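Thioesterase superfamily (PDB 2OAF) probably hydrolyses acyl thioesters, as a hotdog-fold member of the thioesterase superfamily, though its own substrate is not established. Local coordinates at residues B[61-64]-B[65-69]; B[144-147]-B[148-151]; B[45-48]-B[49-53]. One frame throughout, in Å; residues are numbered along the deposited sequence.

Contact 1 of 3, residues B[61-64]-B[65-69]; sequences YHLE and LDTNV
Asp66 OD2 is gripped twice: His62 ND1 donates to it over 2.7 Å in a nearly straight bond (168°), and Arg87 of the second subunit adds a salt bridge. His62 holds CG anti to its backbone N (chi1 171°), which brings ND1 to the carboxylate one turn on. This bond uses the anti lone pair of OD2 and runs in the imidazole plane, while the ring and carboxylate planes stand 61° apart. A phenylalanine in place of His62 would probably leave the carboxylate without its donor from this turn and freer to rotate. His62 O accepts from both Asp66 N (2.9 Å) and Thr67 N (3.3 Å), the second spanning five residues, a wider turn than the alpha-helical one. Leu63 O then takes Val69 N at 3.0 Å, past Asn68 with its positive phi. Leu65 CD1 sits over the centre of the Tyr61 ring, 3.5 Å from its centroid, a CH-pi contact; Tyr61 OH is hydrogen-bonded to Lys32 O of the second subunit. The turn leads helix 59-65 into strand 69-80, with Leu63 and Val69 resting on Leu141 of helix 139-145 and Val69 also on Phe126 of strand 115-128.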
# COMPACT_ATOMS: atom_id res chain seq x y z
N TYR B 61 9.33 -12.64 -9.16
CA TYR B 61 9.35 -12.04 -10.51
C TYR B 61 10.16 -12.92 -11.44
O TYR B 61 9.70 -13.27 -12.52
CB TYR B 61 9.93 -10.61 -10.43
CG TYR B 61 9.84 -9.72 -11.67
CD1 TYR B 61 8.73 -8.93 -11.89
CD2 TYR B 61 10.90 -9.63 -12.59
CE1 TYR B 61 8.66 -8.07 -12.97
CE2 TYR B 61 10.83 -8.77 -13.69
CZ TYR B 61 9.71 -8.02 -13.88
OH TYR B 61 9.62 -7.15 -14.94
N HIS B 62 11.37 -13.27 -11.00
CA HIS B 62 12.24 -14.22 -11.72
C HIS B 62 11.56 -15.60 -11.84
O HIS B 62 11.47 -16.13 -12.94
CB HIS B 62 13.57 -14.30 -10.97
CG HIS B 62 14.49 -15.38 -11.45
ND1 HIS B 62 14.91 -15.47 -12.76
CD2 HIS B 62 15.09 -16.40 -10.79
CE1 HIS B 62 15.71 -16.52 -12.89
NE2 HIS B 62 15.84 -17.10 -11.71
N LEU B 63 11.06 -16.14 -10.73
CA LEU B 63 10.38 -17.45 -10.73
C LEU B 63 9.25 -17.54 -11.75
O LEU B 63 9.18 -18.49 -12.55
CB LEU B 63 9.82 -17.73 -9.33
CG LEU B 63 9.46 -19.17 -8.95
CD1 LEU B 63 10.63 -20.15 -9.16
CD2 LEU B 63 8.96 -19.20 -7.50
N GLU B 64 8.37 -16.56 -11.73
CA GLU B 64 7.23 -16.55 -12.60
C GLU B 64 7.57 -16.18 -14.06
O GLU B 64 7.16 -16.87 -15.00
CB GLU B 64 6.13 -15.64 -12.01
CG GLU B 64 4.95 -15.43 -12.96
CD GLU B 64 3.59 -15.68 -12.33
OE1 GLU B 64 3.50 -16.05 -11.13
OE2 GLU B 64 2.60 -15.50 -13.09
N LEU B 65 8.30 -15.10 -14.26
CA LEU B 65 8.48 -14.58 -15.61
C LEU B 65 9.63 -15.24 -16.35
O LEU B 65 9.59 -15.28 -17.56
CB LEU B 65 8.66 -13.06 -15.57
CG LEU B 65 7.52 -12.29 -14.87
CD1 LEU B 65 7.86 -10.84 -14.91
CD2 LEU B 65 6.12 -12.55 -15.48
N ASP B 66 10.63 -15.76 -15.65
CA ASP B 66 11.75 -16.44 -16.30
C ASP B 66 11.62 -17.96 -16.27
O ASP B 66 11.95 -18.60 -17.24
CB ASP B 66 13.08 -16.02 -15.65
CG ASP B 66 13.29 -14.53 -15.67
OD1 ASP B 66 12.80 -13.90 -16.63
OD2 ASP B 66 13.94 -13.99 -14.75
N THR B 67 11.18 -18.51 -15.15
CA THR B 67 11.13 -19.96 -14.89
C THR B 67 9.73 -20.51 -15.21
O THR B 67 9.53 -21.71 -15.26
CB THR B 67 11.53 -20.20 -13.39
OG1 THR B 67 12.87 -19.72 -13.20
CG2 THR B 67 11.44 -21.65 -12.96
N ASN B 68 8.77 -19.62 -15.43
CA ASN B 68 7.39 -19.98 -15.73
C ASN B 68 6.68 -20.76 -14.62
O ASN B 68 5.79 -21.56 -14.89
CB ASN B 68 7.31 -20.78 -17.03
CG ASN B 68 5.93 -20.73 -17.64
OD1 ASN B 68 5.21 -19.73 -17.51
ND2 ASN B 68 5.56 -21.79 -18.31
N VAL B 69 7.07 -20.49 -13.38
CA VAL B 69 6.44 -21.12 -12.23
C VAL B 69 5.82 -20.04 -11.36
O VAL B 69 6.51 -19.13 -10.91
CB VAL B 69 7.47 -21.95 -11.42
CG1 VAL B 69 6.82 -22.46 -10.12
CG2 VAL B 69 7.99 -23.14 -12.24
O HOH W 1 5.61 -16.99 -17.56

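Contact 2 of 3, residues B[144-147]-B[148-151]; sequences LIEP and HIPA
His148 N donates to Ile145 O at 2.9 Å and Ile149 N to Glu146 O at 3.1 Å, two successive bonds spanning three residues that tighten the end of helix 139-145 into a 3-10 turn. From Ile149 onward the chain becomes extended. His148 carries most of the side-chain contact. Its CG lies beside its own backbone N (chi1 -55°), which turns the imidazole back along the helix so that its edge meets the last carbonyls. CD2 comes to 3.2 Å from Leu144 O, which lies in the ring plane, a placement that suits the polarised C-H of an imidazole. Water 2 completes this edge, donating to Leu144 O at 2.8 Å and lying 2.9 Å from His148 NE2; together they probably restrain rotation of the ring. Pro147 CB covers one face near its rim, and the Tyr54 ring meets the same imidazole at about 45°. Ile149 also reaches back, its CD1 touching Ile145 CG2 at 4.1 Å and Glu146 CA at 4.0 Å, the two isoleucines crossing at a slant. A further water ties Pro147 O to Ile149 O, the latter bond weak, and Glu146 OE2 pairs with Arg142 one turn earlier. Pro96 of strand 90-99 is touched by both Ile145 and His148. This is a helix C-terminus finished by a 3-10 turn, here used to lead the C-terminal tail of the hotdog domain across strand 90-99, where Ile149 and Pro150 settle against Leu99 and Trp95.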
# COMPACT_ATOMS: atom_id res chain seq x y z
N LEU B 144 15.54 -27.90 -4.34
CA LEU B 144 16.02 -26.69 -3.66
C LEU B 144 15.37 -26.47 -2.31
O LEU B 144 16.01 -25.91 -1.41
CB LEU B 144 15.68 -25.42 -4.47
CG LEU B 144 16.31 -25.28 -5.85
CD1 LEU B 144 15.83 -23.95 -6.44
CD2 LEU B 144 17.85 -25.38 -5.79
N ILE B 145 14.09 -26.85 -2.18
CA ILE B 145 13.29 -26.54 -1.00
C ILE B 145 13.55 -27.51 0.17
O ILE B 145 13.81 -27.10 1.30
CB ILE B 145 11.79 -26.59 -1.34
CG1 ILE B 145 11.44 -25.51 -2.38
CG2 ILE B 145 10.97 -26.44 -0.04
CD1 ILE B 145 10.18 -25.79 -3.19
N GLU B 146 13.49 -28.81 -0.12
CA GLU B 146 13.56 -29.86 0.92
C GLU B 146 14.70 -29.79 1.93
O GLU B 146 14.48 -30.06 3.13
CB GLU B 146 13.51 -31.26 0.27
CG GLU B 146 12.11 -31.56 -0.22
CD GLU B 146 11.90 -32.95 -0.79
OE1 GLU B 146 12.86 -33.56 -1.34
OE2 GLU B 146 10.74 -33.40 -0.72
N PRO B 147 15.92 -29.44 1.48
CA PRO B 147 17.02 -29.31 2.47
C PRO B 147 16.78 -28.26 3.56
O PRO B 147 17.49 -28.26 4.58
CB PRO B 147 18.23 -28.89 1.61
CG PRO B 147 17.88 -29.33 0.23
CD PRO B 147 16.39 -29.15 0.12
N HIS B 148 15.80 -27.38 3.35
CA HIS B 148 15.55 -26.31 4.31
C HIS B 148 14.34 -26.56 5.21
O HIS B 148 14.03 -25.74 6.08
CB HIS B 148 15.44 -24.98 3.59
CG HIS B 148 16.63 -24.67 2.75
ND1 HIS B 148 17.81 -24.20 3.29
CD2 HIS B 148 16.85 -24.81 1.42
CE1 HIS B 148 18.70 -24.06 2.33
NE2 HIS B 148 18.14 -24.42 1.18
N ILE B 149 13.66 -27.69 5.01
CA ILE B 149 12.51 -28.04 5.83
C ILE B 149 13.01 -28.70 7.10
O ILE B 149 13.68 -29.72 7.04
CB ILE B 149 11.49 -28.98 5.08
CG1 ILE B 149 10.97 -28.32 3.78
CG2 ILE B 149 10.30 -29.27 5.98
CD1 ILE B 149 10.14 -29.28 2.85
N PRO B 150 12.70 -28.11 8.27
CA PRO B 150 13.11 -28.70 9.53
C PRO B 150 12.47 -30.05 9.85
O PRO B 150 11.38 -30.38 9.34
CB PRO B 150 12.67 -27.68 10.59
CG PRO B 150 12.34 -26.46 9.87
CD PRO B 150 12.01 -26.82 8.46
N ALA B 151 13.15 -30.78 10.72
CA ALA B 151 12.66 -32.05 11.28
C ALA B 151 11.23 -32.09 11.85
O ALA B 151 10.67 -31.28 12.59
CB ALA B 151 13.66 -32.58 12.33
OXT ALA B 151 10.57 -33.09 11.52
O HOH W 2 18.63 -25.06 -1.65
O HOH W 3 16.85 -28.58 7.47

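Contact 3 of 3, residues B[45-48]-B[49-53]; sequences EAID and AWWSE
Four backbone bonds of the regular alpha-helical kind join residues 45-48 to 49-52: Ala49 N to Glu45 O and Trp50 N to Ala46 O are both 2.9 Å, while Trp51 N to Ile47 O and Ser52 N to Asp48 O are both 3.1 Å. A side-chain bridge runs beside the last of them. Water 4 donates to Asp48 OD2 at 2.9 Å and lies equally near Ser52 OG, spanning a turn that the two side chains do not close directly. The other carboxylate oxygen, OD1, accepts from Trp60 N and so ties this helix to the start of helix 59-65. Farther round, Ile47 and Trp51 lie side by side, with Ile47 CG2 at 3.8 Å from Trp51 NE1. The Trp51 CG is beside its backbone N (chi1 -73°), which turns the indole back along the helix beside Ile47. Trp50 instead swings its ring forward (chi1 -173°) and sets CZ3 over one face of the Trp51 indole, 4.0 Å above its plane. Phe106 of strand 103-112 meets both indoles, edge-to-face with Trp50. The chemistry therefore splits by side: Ile47, Trp50 and Trp51 give the central hotdog helix a broad apolar face against the curved sheet, while Asp48 and Ser52 form a small polar patch bridged by one water, with Asp48 also holding the start of helix 59-65.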
# COMPACT_ATOMS: atom_id res chain seq x y z
N GLU B 45 7.21 -10.18 1.51
CA GLU B 45 8.52 -9.70 1.08
C GLU B 45 9.66 -10.65 1.54
O GLU B 45 10.61 -10.91 0.81
CB GLU B 45 8.71 -8.28 1.58
CG GLU B 45 10.04 -7.61 1.22
CD GLU B 45 10.29 -6.32 2.03
OE1 GLU B 45 9.28 -5.57 2.26
OE2 GLU B 45 11.47 -6.09 2.42
N ALA B 46 9.51 -11.17 2.75
CA ALA B 46 10.43 -12.13 3.34
C ALA B 46 10.46 -13.42 2.53
O ALA B 46 11.54 -14.02 2.30
CB ALA B 46 10.02 -12.41 4.77
N ILE B 47 9.28 -13.90 2.15
CA ILE B 47 9.18 -15.12 1.37
C ILE B 47 9.77 -14.89 -0.03
O ILE B 47 10.50 -15.73 -0.55
CB ILE B 47 7.69 -15.60 1.26
CG1 ILE B 47 7.12 -16.00 2.65
CG2 ILE B 47 7.55 -16.73 0.21
CD1 ILE B 47 5.58 -16.27 2.69
N ASP B 48 9.45 -13.76 -0.63
CA ASP B 48 10.06 -13.37 -1.90
C ASP B 48 11.60 -13.37 -1.80
O ASP B 48 12.28 -13.84 -2.71
CB ASP B 48 9.55 -12.00 -2.34
CG ASP B 48 10.22 -11.51 -3.61
OD1 ASP B 48 9.77 -11.88 -4.70
OD2 ASP B 48 11.21 -10.78 -3.50
N ALA B 49 12.13 -12.86 -0.68
CA ALA B 49 13.58 -12.85 -0.44
C ALA B 49 14.15 -14.26 -0.25
O ALA B 49 15.31 -14.52 -0.57
CB ALA B 49 13.96 -11.92 0.78
N TRP B 50 13.34 -15.16 0.30
CA TRP B 50 13.76 -16.57 0.46
C TRP B 50 13.98 -17.17 -0.93
O TRP B 50 14.98 -17.79 -1.19
CB TRP B 50 12.73 -17.38 1.26
CG TRP B 50 13.15 -18.77 1.59
CD1 TRP B 50 13.70 -19.21 2.77
CD2 TRP B 50 13.05 -19.93 0.74
NE1 TRP B 50 13.95 -20.57 2.69
CE2 TRP B 50 13.58 -21.03 1.46
CE3 TRP B 50 12.58 -20.14 -0.55
CZ2 TRP B 50 13.65 -22.28 0.92
CZ3 TRP B 50 12.64 -21.43 -1.09
CH2 TRP B 50 13.17 -22.46 -0.37
N TRP B 51 13.04 -16.94 -1.82
CA TRP B 51 13.19 -17.41 -3.19
C TRP B 51 14.41 -16.83 -3.87
O TRP B 51 15.09 -17.51 -4.59
CB TRP B 51 11.93 -17.10 -4.02
CG TRP B 51 10.79 -17.95 -3.68
CD1 TRP B 51 9.69 -17.59 -2.98
CD2 TRP B 51 10.61 -19.32 -4.03
NE1 TRP B 51 8.82 -18.64 -2.88
CE2 TRP B 51 9.37 -19.73 -3.51
CE3 TRP B 51 11.39 -20.24 -4.73
CZ2 TRP B 51 8.86 -21.02 -3.67
CZ3 TRP B 51 10.88 -21.55 -4.89
CH2 TRP B 51 9.63 -21.92 -4.35
N SER B 52 14.67 -15.54 -3.67
CA SER B 52 15.88 -14.94 -4.23
C SER B 52 17.14 -15.63 -3.72
O SER B 52 18.06 -15.86 -4.46
CB SER B 52 15.96 -13.45 -3.88
OG SER B 52 15.02 -12.74 -4.63
N GLU B 53 17.15 -15.94 -2.44
CA GLU B 53 18.32 -16.53 -1.82
C GLU B 53 18.58 -17.95 -2.33
O GLU B 53 19.73 -18.30 -2.61
CB GLU B 53 18.11 -16.55 -0.29
CG GLU B 53 19.26 -17.11 0.50
CD GLU B 53 20.52 -16.27 0.41
OE1 GLU B 53 20.43 -15.04 0.13
OE2 GLU B 53 21.61 -16.86 0.63
O HOH W 4 14.05 -10.51 -3.11

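Overall arrangement
Contact 3 is the buried one, near the centre of the chain; contact 1 is partly buried and contact 2 is at the surface. The aromatic cluster of residues 45-53 nevertheless connects all three: Trp51 packs on Leu63 of contact 1, and Ile145 of contact 2 reaches both Trp50 and Trp51, with His148 also against Trp50. Contacts 1 and 2 do not touch each other, their nearest atoms being about 7 Å apart. Both close a helix and each uses a histidine, bonded directly to a carboxylate in contact 1 and through a water in contact 2, whereas contact 3 lies wholly within helix 39-54. Contacts 1 and 3 also meet the second subunit; contact 2 touches no other chain.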